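Iron dependent repressor (Sulfolobus solfataricus, PDB 2X4H) probably binds DNA as a metal-responsive transcriptional regulator of the DtxR/MntR family, and binds zinc. Local coordinates at residues K23-D27 with S28-A32; K42-P45 with S46-F49; Y105-Q108 with F109-L112. All coordinates share one frame; numbering follows the deposited sequence.

Interaction 1: K23-D27 with S28-A32; sequences KRYND and SGEGA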
ATOM      1  N   LYS C  23     -10.076 -15.861  -2.538  1.00 60.52           N
ATOM      2  CA  LYS C  23      -9.906 -17.194  -3.174  1.00 62.97           C
ATOM      3  C   LYS C  23     -11.161 -18.079  -3.114  1.00 64.05           C
ATOM      4  O   LYS C  23     -11.443 -18.820  -4.052  1.00 64.68           O
ATOM      5  CB  LYS C  23      -8.692 -17.939  -2.580  1.00 64.97           C
ATOM      6  CG  LYS C  23      -8.269 -19.210  -3.342  1.00 68.80           C
ATOM      7  CD  LYS C  23      -7.079 -19.880  -2.677  1.00 72.48           C
ATOM      8  CE  LYS C  23      -6.656 -21.165  -3.392  1.00 77.19           C
ATOM      9  NZ  LYS C  23      -7.694 -22.207  -3.286  1.00 78.56           N
ATOM     10  N   ARG C  24     -11.909 -17.996  -2.018  1.00 64.48           N
ATOM     11  CA  ARG C  24     -13.138 -18.781  -1.857  1.00 66.75           C
ATOM     12  C   ARG C  24     -14.133 -18.461  -2.990  1.00 66.11           C
ATOM     13  O   ARG C  24     -14.615 -19.357  -3.659  1.00 67.87           O
ATOM     14  CB  ARG C  24     -13.754 -18.511  -0.470  1.00 67.82           C
ATOM     15  CG  ARG C  24     -14.904 -19.427  -0.063  1.00 71.70           C
ATOM     16  CD  ARG C  24     -15.725 -18.870   1.115  1.00 75.07           C
ATOM     17  NE  ARG C  24     -14.943 -18.599   2.334  1.00 77.62           N
ATOM     18  CZ  ARG C  24     -14.740 -17.393   2.891  1.00 78.47           C
ATOM     19  NH1 ARG C  24     -15.246 -16.274   2.364  1.00 77.55           N
ATOM     20  NH2 ARG C  24     -14.019 -17.293   4.005  1.00 79.33           N
ATOM     21  N   TYR C  25     -14.419 -17.177  -3.212  1.00 64.79           N
ATOM     22  CA  TYR C  25     -15.250 -16.757  -4.344  1.00 64.39           C
ATOM     23  C   TYR C  25     -14.640 -17.231  -5.667  1.00 65.02           C
ATOM     24  O   TYR C  25     -15.310 -17.939  -6.445  1.00 66.37           O
ATOM     25  CB  TYR C  25     -15.475 -15.226  -4.338  1.00 63.33           C
ATOM     26  CG  TYR C  25     -16.302 -14.779  -3.155  1.00 63.55           C
ATOM     27  CD1 TYR C  25     -15.716 -14.161  -2.061  1.00 62.02           C
ATOM     28  CD2 TYR C  25     -17.668 -15.038  -3.102  1.00 65.32           C
ATOM     29  CE1 TYR C  25     -16.466 -13.789  -0.968  1.00 63.31           C
ATOM     30  CE2 TYR C  25     -18.423 -14.667  -2.003  1.00 66.55           C
ATOM     31  CZ  TYR C  25     -17.812 -14.047  -0.945  1.00 65.63           C
ATOM     32  OH  TYR C  25     -18.559 -13.692   0.141  1.00 68.95           O
ATOM     33  N   ASN C  26     -13.371 -16.887  -5.899  1.00 64.60           N
ATOM     34  CA  ASN C  26     -12.681 -17.235  -7.145  1.00 66.57           C
ATOM     35  C   ASN C  26     -12.673 -18.759  -7.407  1.00 69.53           C
ATOM     36  O   ASN C  26     -12.909 -19.180  -8.524  1.00 71.04           O
ATOM     37  CB  ASN C  26     -11.227 -16.757  -7.156  1.00 66.29           C
ATOM     38  CG  ASN C  26     -11.061 -15.241  -7.077  1.00 65.33           C
ATOM     39  OD1 ASN C  26      -9.924 -14.773  -6.943  1.00 66.96           O
ATOM     40  ND2 ASN C  26     -12.159 -14.469  -7.135  1.00 62.13           N
ATOM     41  N   ASP C  27     -12.407 -19.567  -6.381  1.00 71.21           N
ATOM     42  CA  ASP C  27     -12.463 -21.046  -6.497  1.00 75.43           C
ATOM     43  C   ASP C  27     -13.823 -21.504  -7.015  1.00 76.79           C
ATOM     44  O   ASP C  27     -13.924 -22.516  -7.698  1.00 79.61           O
ATOM     45  CB  ASP C  27     -12.204 -21.747  -5.146  1.00 76.68           C
ATOM     46  CG  ASP C  27     -10.730 -21.788  -4.764  1.00 78.50           C
ATOM     47  OD1 ASP C  27      -9.866 -21.535  -5.625  1.00 79.36           O
ATOM     48  OD2 ASP C  27     -10.436 -22.069  -3.584  1.00 80.82           O
ATOM     49  N   SER C  28     -14.853 -20.737  -6.672  1.00 75.71           N
ATOM     50  CA  SER C  28     -16.239 -21.023  -7.033  1.00 76.74           C
ATOM     51  C   SER C  28     -16.638 -20.469  -8.423  1.00 76.76           C
ATOM     52  O   SER C  28     -17.781 -20.621  -8.831  1.00 77.73           O
ATOM     53  CB  SER C  28     -17.162 -20.422  -5.953  1.00 75.75           C
ATOM     54  OG  SER C  28     -18.038 -21.390  -5.421  1.00 77.83           O
ATOM     55  N   GLY C  29     -15.716 -19.823  -9.135  1.00 76.55           N
ATOM     56  CA  GLY C  29     -15.988 -19.312 -10.484  1.00 77.30           C
ATOM     57  C   GLY C  29     -16.518 -17.879 -10.580  1.00 76.00           C
ATOM     58  O   GLY C  29     -17.025 -17.471 -11.628  1.00 77.35           O
ATOM     59  N   GLU C  30     -16.399 -17.096  -9.514  1.00 76.01           N
ATOM     60  CA  GLU C  30     -16.821 -15.685  -9.556  1.00 73.39           C
ATOM     61  C   GLU C  30     -15.817 -14.732  -8.895  1.00 68.70           C
ATOM     62  O   GLU C  30     -15.031 -15.145  -8.062  1.00 68.16           O
ATOM     63  CB  GLU C  30     -18.208 -15.516  -8.919  1.00 75.47           C
ATOM     64  CG  GLU C  30     -18.393 -16.222  -7.574  1.00 78.85           C
ATOM     65  CD  GLU C  30     -19.709 -15.851  -6.887  1.00 82.61           C
ATOM     66  OE1 GLU C  30     -19.902 -14.660  -6.548  1.00 81.88           O
ATOM     67  OE2 GLU C  30     -20.540 -16.757  -6.674  1.00 88.01           O
ATOM     68  N   GLY C  31     -15.858 -13.459  -9.280  1.00 65.84           N
ATOM     69  CA  GLY C  31     -14.987 -12.433  -8.692  1.00 62.10           C
ATOM     70  C   GLY C  31     -15.464 -12.039  -7.309  1.00 60.48           C
ATOM     71  O   GLY C  31     -16.661 -12.002  -7.049  1.00 61.62           O
ATOM     72  N   ALA C  32     -14.530 -11.761  -6.410  1.00 58.24           N
ATOM     73  CA  ALA C  32     -14.878 -11.341  -5.050  1.00 57.10           C
ATOM     74  C   ALA C  32     -15.258  -9.863  -5.069  1.00 55.04           C
ATOM     75  O   ALA C  32     -14.391  -9.015  -5.301  1.00 52.84           O
ATOM     76  CB  ALA C  32     -13.705 -11.559  -4.115  1.00 56.45           C
TER
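Asn26 reaches from the last turn of helix 13-27 across to the chain that leaves it: Asn26 ND2 gives a hydrogen bond to Glu30 O at 3.1 Å, with an N-H...O angle of 157°. The acceptor lies close to the plane of the amide, so the bond also helps to fix how that flat group is turned. One residue earlier, Tyr25 lays CD1 3.9 Å from the methyl CB of Ala32, and its CD2 side passes Glu30 OE1, the ring and carboxylate planes being 53° apart.

Behind these side chains stands the helix end. Gly29 N bonds to Asn26 O at 2.9 Å, while Glu30 N makes a weak bond, 3.4 Å but nearly straight, to Tyr25 O. With positive phi at Gly29 (91°), this is a Schellman motif, and at such backbone angles a CB would press on the preceding carbonyl oxygen. One turn apart on the helix, Lys23 NZ holds Asp27 OD2 at 2.8 Å in a salt bridge that uses the syn lone pair.

Asn26 also spans to the hairpin of strands 61-64 and 67-70: OD1 accepts from Ile70 N and ND2 gives a second bond to Val68 O, while Ala32 bonds to Val68 through the backbone. Tyr25 OH bonds to Asp40 of helix 34-41, where Ala32 packs on Ile37; the turn thus joins helix 13-27 to both strand 67-70 and helix 34-41.

Interaction 2: K42-P45 with S46-F49; sequences KIAP and SSVF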
ATOM      1  N   LYS C  42     -16.168  -8.900   8.336  1.00 63.45           N
ATOM      2  CA  LYS C  42     -16.790  -8.019   9.338  1.00 64.70           C
ATOM      3  C   LYS C  42     -16.071  -6.677   9.438  1.00 62.17           C
ATOM      4  O   LYS C  42     -15.741  -6.229  10.540  1.00 62.86           O
ATOM      5  CB  LYS C  42     -16.838  -8.689  10.725  1.00 68.04           C
ATOM      6  CG  LYS C  42     -17.483 -10.071  10.738  1.00 72.87           C
ATOM      7  CD  LYS C  42     -17.903 -10.524  12.149  1.00 78.67           C
ATOM      8  CE  LYS C  42     -16.716 -10.860  13.067  1.00 80.55           C
ATOM      9  NZ  LYS C  42     -16.040  -9.637  13.609  1.00 78.88           N
ATOM     10  N   ILE C  43     -15.812  -6.056   8.285  1.00 59.72           N
ATOM     11  CA  ILE C  43     -15.157  -4.734   8.225  1.00 58.31           C
ATOM     12  C   ILE C  43     -15.806  -3.815   7.174  1.00 57.39           C
ATOM     13  O   ILE C  43     -16.729  -4.229   6.463  1.00 58.63           O
ATOM     14  CB  ILE C  43     -13.614  -4.850   7.970  1.00 57.01           C
ATOM     15  CG1 ILE C  43     -13.332  -5.466   6.589  1.00 56.26           C
ATOM     16  CG2 ILE C  43     -12.934  -5.617   9.084  1.00 57.07           C
ATOM     17  CD1 ILE C  43     -11.856  -5.804   6.346  1.00 56.78           C
ATOM     18  N   ALA C  44     -15.309  -2.577   7.063  1.00 56.80           N
ATOM     19  CA  ALA C  44     -15.945  -1.546   6.226  1.00 56.85           C
ATOM     20  C   ALA C  44     -15.516  -1.633   4.757  1.00 55.39           C
ATOM     21  O   ALA C  44     -14.342  -1.884   4.454  1.00 54.04           O
ATOM     22  CB  ALA C  44     -15.661  -0.171   6.769  1.00 57.62           C
ATOM     23  N   PRO C  45     -16.477  -1.430   3.834  1.00 51.91           N
ATOM     24  CA  PRO C  45     -16.196  -1.477   2.414  1.00 50.88           C
ATOM     25  C   PRO C  45     -15.071  -0.575   1.960  1.00 49.86           C
ATOM     26  O   PRO C  45     -14.237  -1.003   1.154  1.00 48.08           O
ATOM     27  CB  PRO C  45     -17.524  -1.054   1.797  1.00 52.26           C
ATOM     28  CG  PRO C  45     -18.538  -1.651   2.730  1.00 53.20           C
ATOM     29  CD  PRO C  45     -17.930  -1.475   4.095  1.00 53.25           C
ATOM     30  N   SER C  46     -15.055   0.655   2.482  1.00 50.60           N
ATOM     31  CA  SER C  46     -14.013   1.630   2.185  1.00 50.78           C
ATOM     32  C   SER C  46     -12.644   1.071   2.578  1.00 49.78           C
ATOM     33  O   SER C  46     -11.687   1.192   1.819  1.00 50.16           O
ATOM     34  CB  SER C  46     -14.275   2.948   2.940  1.00 52.62           C
ATOM     35  OG  SER C  46     -14.174   2.746   4.338  1.00 53.99           O
ATOM     36  N   SER C  47     -12.556   0.446   3.752  1.00 49.57           N
ATOM     37  CA  SER C  47     -11.325  -0.255   4.165  1.00 48.65           C
ATOM     38  C   SER C  47     -10.959  -1.378   3.194  1.00 47.23           C
ATOM     39  O   SER C  47      -9.794  -1.522   2.826  1.00 47.13           O
ATOM     40  CB  SER C  47     -11.459  -0.820   5.575  1.00 49.58           C
ATOM     41  OG  SER C  47     -11.847   0.179   6.503  1.00 50.85           O
ATOM     42  N   VAL C  48     -11.948  -2.151   2.747  1.00 46.63           N
ATOM     43  CA  VAL C  48     -11.674  -3.195   1.774  1.00 46.33           C
ATOM     44  C   VAL C  48     -11.221  -2.612   0.442  1.00 46.35           C
ATOM     45  O   VAL C  48     -10.266  -3.101  -0.138  1.00 46.78           O
ATOM     46  CB  VAL C  48     -12.880  -4.140   1.558  1.00 47.56           C
ATOM     47  CG1 VAL C  48     -12.596  -5.144   0.433  1.00 47.34           C
ATOM     48  CG2 VAL C  48     -13.204  -4.878   2.844  1.00 47.79           C
ATOM     49  N   PHE C  49     -11.879  -1.557  -0.036  1.00 46.81           N
ATOM     50  CA  PHE C  49     -11.459  -0.897  -1.282  1.00 47.39           C
ATOM     51  C   PHE C  49     -10.024  -0.385  -1.183  1.00 46.81           C
ATOM     52  O   PHE C  49      -9.228  -0.562  -2.101  1.00 46.96           O
ATOM     53  CB  PHE C  49     -12.385   0.280  -1.633  1.00 48.88           C
ATOM     54  CG  PHE C  49     -12.185   0.815  -3.033  1.00 51.55           C
ATOM     55  CD1 PHE C  49     -13.132   0.573  -4.026  1.00 52.92           C
ATOM     56  CD2 PHE C  49     -11.043   1.551  -3.359  1.00 52.14           C
ATOM     57  CE1 PHE C  49     -12.954   1.057  -5.310  1.00 55.76           C
ATOM     58  CE2 PHE C  49     -10.855   2.042  -4.644  1.00 55.33           C
ATOM     59  CZ  PHE C  49     -11.821   1.799  -5.627  1.00 57.10           C
TER
HETATM   60  O   HOH W   1     -12.653  -1.329   8.661  1.00 20.83           O
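Ile43 and Val48 meet where the loop runs into helix 45-57, Ile43 CG1 lying 3.8 Å from Val48 CG2 with the two side chains crossing at about a right angle. The branch that touches is set by the torsion of Ile43: chi1 of 64° tucks CG1 between the backbone N and the carbonyl carbon, and CD1 then continues past the same methyl. Val48 CG2 does the touching because it lies anti to the carbonyl carbon, beside the backbone N, whence Val48 CG2 also reaches Ala44 O at 3.6 Å.

Ala44 follows at the N-cap position. Ala44 O accepts from Val48 N at 3.0 Å with an N-H...O angle of 156°, the donor in the carbonyl plane, and this opens the helical bonding. Ala44 CB stands 3.8 Å from Ser47 OG. A water lies 2.8 Å from Ser47 OG and accepts a weak bond from Ala44 N. Pro45 begins the helix proper, and Pro45 O takes the next bond from Phe49 N at 2.7 Å.

Val48 continues inward onto Ile34, Ile37 and Ala38 of helix 34-41, and both it and Ile43 touch Tyr18 of helix 13-27. Ser47 packs on Ser47 of the second subunit. This is the turn between helices 34-41 and 45-57 of a helix-turn-helix, the latter probably the recognition helix, as in relatives; the zinc ligands Glu50 and Glu51 follow directly.

The chemistry is divided accordingly: apolar branches tie the turn to the helices beneath, the bonds to Ala44 O and Pro45 O start the helix, and the water only loosely bridges Ser47 OG and Ala44 N. Proline is apt at the first position of a helix, where its missing N-H costs no helical bond.

Interaction 3: Y105-Q108 with F109-L112; sequences YSKQ and FDYL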
ATOM      1  N   TYR C 105       2.527 -18.992  18.964  1.00 48.65           N
ATOM      2  CA  TYR C 105       3.824 -18.351  18.809  1.00 48.06           C
ATOM      3  C   TYR C 105       4.199 -18.165  17.356  1.00 47.14           C
ATOM      4  O   TYR C 105       4.713 -17.119  16.981  1.00 47.70           O
ATOM      5  CB  TYR C 105       4.918 -19.192  19.439  1.00 46.89           C
ATOM      6  CG  TYR C 105       5.088 -19.135  20.939  1.00 48.74           C
ATOM      7  CD1 TYR C 105       4.487 -18.165  21.728  1.00 51.79           C
ATOM      8  CD2 TYR C 105       5.917 -20.059  21.559  1.00 48.71           C
ATOM      9  CE1 TYR C 105       4.704 -18.132  23.116  1.00 55.07           C
ATOM     10  CE2 TYR C 105       6.142 -20.029  22.907  1.00 51.43           C
ATOM     11  CZ  TYR C 105       5.538 -19.073  23.689  1.00 54.81           C
ATOM     12  OH  TYR C 105       5.794 -19.091  25.048  1.00 59.47           O
ATOM     13  N   SER C 106       4.008 -19.218  16.554  1.00 45.63           N
ATOM     14  CA  SER C 106       4.337 -19.143  15.131  1.00 46.22           C
ATOM     15  C   SER C 106       3.645 -17.937  14.449  1.00 47.65           C
ATOM     16  O   SER C 106       4.255 -17.222  13.631  1.00 48.90           O
ATOM     17  CB  SER C 106       3.985 -20.476  14.444  1.00 45.83           C
ATOM     18  OG  SER C 106       4.297 -20.453  13.050  1.00 49.64           O
ATOM     19  N   LYS C 107       2.390 -17.676  14.812  1.00 50.92           N
ATOM     20  CA  LYS C 107       1.642 -16.581  14.175  1.00 52.25           C
ATOM     21  C   LYS C 107       2.278 -15.216  14.446  1.00 53.30           C
ATOM     22  O   LYS C 107       2.146 -14.306  13.633  1.00 53.65           O
ATOM     23  CB  LYS C 107       0.159 -16.568  14.583  1.00 54.99           C
ATOM     24  CG  LYS C 107      -0.671 -17.658  13.919  1.00 54.76           C
ATOM     25  CD  LYS C 107      -2.161 -17.550  14.275  1.00 58.29           C
ATOM     26  CE  LYS C 107      -2.949 -18.695  13.650  1.00 59.37           C
ATOM     27  NZ  LYS C 107      -4.022 -19.205  14.547  1.00 63.28           N
ATOM     28  N   GLN C 108       3.011 -15.084  15.545  1.00 54.22           N
ATOM     29  CA  GLN C 108       3.668 -13.810  15.854  1.00 56.20           C
ATOM     30  C   GLN C 108       4.860 -13.448  14.957  1.00 53.99           C
ATOM     31  O   GLN C 108       5.308 -12.322  14.991  1.00 55.86           O
ATOM     32  CB  GLN C 108       4.094 -13.776  17.334  1.00 58.98           C
ATOM     33  CG  GLN C 108       2.910 -13.746  18.290  1.00 64.04           C
ATOM     34  CD  GLN C 108       3.313 -13.832  19.740  1.00 69.87           C
ATOM     35  OE1 GLN C 108       4.198 -13.103  20.197  1.00 72.08           O
ATOM     36  NE2 GLN C 108       2.648 -14.722  20.487  1.00 73.24           N
ATOM     37  N   PHE C 109       5.400 -14.378  14.176  1.00 51.63           N
ATOM     38  CA  PHE C 109       6.533 -14.039  13.299  1.00 50.38           C
ATOM     39  C   PHE C 109       6.645 -14.821  11.980  1.00 48.05           C
ATOM     40  O   PHE C 109       7.451 -14.450  11.123  1.00 47.51           O
ATOM     41  CB  PHE C 109       7.861 -14.149  14.074  1.00 50.69           C
ATOM     42  CG  PHE C 109       8.185 -15.532  14.553  1.00 49.46           C
ATOM     43  CD1 PHE C 109       9.060 -16.349  13.838  1.00 47.78           C
ATOM     44  CD2 PHE C 109       7.647 -16.012  15.749  1.00 51.23           C
ATOM     45  CE1 PHE C 109       9.368 -17.651  14.284  1.00 45.74           C
ATOM     46  CE2 PHE C 109       7.944 -17.301  16.200  1.00 50.00           C
ATOM     47  CZ  PHE C 109       8.807 -18.123  15.464  1.00 46.11           C
ATOM     48  N   ASP C 110       5.861 -15.889  11.816  1.00 46.93           N
ATOM     49  CA  ASP C 110       5.887 -16.669  10.574  1.00 45.09           C
ATOM     50  C   ASP C 110       5.872 -15.814   9.324  1.00 45.10           C
ATOM     51  O   ASP C 110       6.662 -16.055   8.436  1.00 44.67           O
ATOM     52  CB  ASP C 110       4.775 -17.731  10.512  1.00 44.76           C
ATOM     53  CG  ASP C 110       3.393 -17.193  10.813  1.00 47.22           C
ATOM     54  OD1 ASP C 110       3.148 -15.953  10.733  1.00 50.39           O
ATOM     55  OD2 ASP C 110       2.513 -18.036  11.130  1.00 46.67           O
ATOM     56  N   TYR C 111       4.996 -14.811   9.281  1.00 46.61           N
ATOM     57  CA  TYR C 111       4.818 -13.928   8.112  1.00 47.71           C
ATOM     58  C   TYR C 111       6.012 -13.000   7.827  1.00 48.76           C
ATOM     59  O   TYR C 111       6.073 -12.383   6.779  1.00 49.26           O
ATOM     60  CB  TYR C 111       3.537 -13.074   8.276  1.00 50.04           C
ATOM     61  CG  TYR C 111       3.612 -12.047   9.412  1.00 51.80           C
ATOM     62  CD1 TYR C 111       3.864 -10.702   9.140  1.00 53.55           C
ATOM     63  CD2 TYR C 111       3.445 -12.424  10.749  1.00 50.78           C
ATOM     64  CE1 TYR C 111       3.956  -9.761  10.165  1.00 56.05           C
ATOM     65  CE2 TYR C 111       3.545 -11.494  11.780  1.00 55.03           C
ATOM     66  CZ  TYR C 111       3.791 -10.160  11.475  1.00 57.36           C
ATOM     67  OH  TYR C 111       3.885  -9.225  12.471  1.00 62.94           O
ATOM     68  N   LEU C 112       6.962 -12.902   8.759  1.00 49.27           N
ATOM     69  CA  LEU C 112       8.158 -12.067   8.559  1.00 50.51           C
ATOM     70  C   LEU C 112       9.361 -12.860   8.027  1.00 49.45           C
ATOM     71  O   LEU C 112      10.342 -12.262   7.607  1.00 50.67           O
ATOM     72  CB  LEU C 112       8.519 -11.344   9.873  1.00 51.37           C
ATOM     73  CG  LEU C 112       7.473 -10.264  10.192  1.00 54.36           C
ATOM     74  CD1 LEU C 112       7.349  -9.989  11.678  1.00 56.23           C
ATOM     75  CD2 LEU C 112       7.725  -8.949   9.405  1.00 52.27           C
TER
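Asp110 folds back over the end of helix 99-107 and meets Ser106, four residues earlier, along its whole length. Asp110 CB starts 3.2 Å from Ser106 O and also lies near Ser106 OG. With chi1 at 51°, CG sits between the backbone N and the carbonyl carbon, which brings the carboxylate carbon over that same carbonyl oxygen. Both carboxylate oxygens stay beside it, Asp110 OD2 at 3.2 Å and Asp110 OD1 at 3.4 Å from Ser106 O, acceptors with no proton between them. Lys107 O is a further acceptor near OD1, which takes a weak bond from Tyr111 N.

Two main-chain donors grip the oxygen beneath this carboxylate. Asp110 N approaches Ser106 O at 2.8 Å almost in line with its C=O (173°), whereas Phe109 N comes to Ser106 O at 3.1 Å from above the carbonyl plane. The Phe109 ring turns back on the same helix end: one face has Ser106 O above it, offset toward the rim, and Phe109 CE2 comes within 3.3 Å of Tyr105 O. Tyr111 presents its edge instead, Tyr111 CE2 lying 3.6 Å from Lys107 O near the plane of the ring.

The stronger polar partners lie elsewhere. Asp110 OD1 forms a salt bridge with Arg13, OD2 bonds to His85 ND1, and Ser106 OG bonds to the backbone O of His85 on helix 72-94. Across the assembly, Phe109 packs on Ile117 of the third subunit.

A carboxylate set among carbonyl oxygens would be costly alone; Arg13 and His85, with the weak bond from Tyr111 N, probably offset it. Since His85 is a zinc ligand, together with Glu89 and Cys103, Asp110 is placed as a second-shell residue, its OD2 bond to His85 ND1 probably helping to orient the imidazole and perhaps making it a stronger electron donor to the metal.

All three contacts are local turns at helix ends, taken in series along the chain. Interactions 1 and 2 both lie in the N-terminal part assigned to DNA binding: their centres are 18 Å apart and their nearest atoms about 7 Å, with helix 34-41 touched by side chains of both. Interaction 3 lies in the part assigned to metal binding and dimerisation, its centre 27 Å from that of interaction 1 and 25 Å from that of interaction 2. It lies nearest to metal, the Lys107 side chain being about 5 Å from a zinc ion; the side chain of Phe49 in interaction 2 is about 9 Å from a zinc ion. Interaction 1 is farther, about 14 Å from zinc at Gly31. Side chains of interaction 2 touch the second subunit and those of interaction 3 the third.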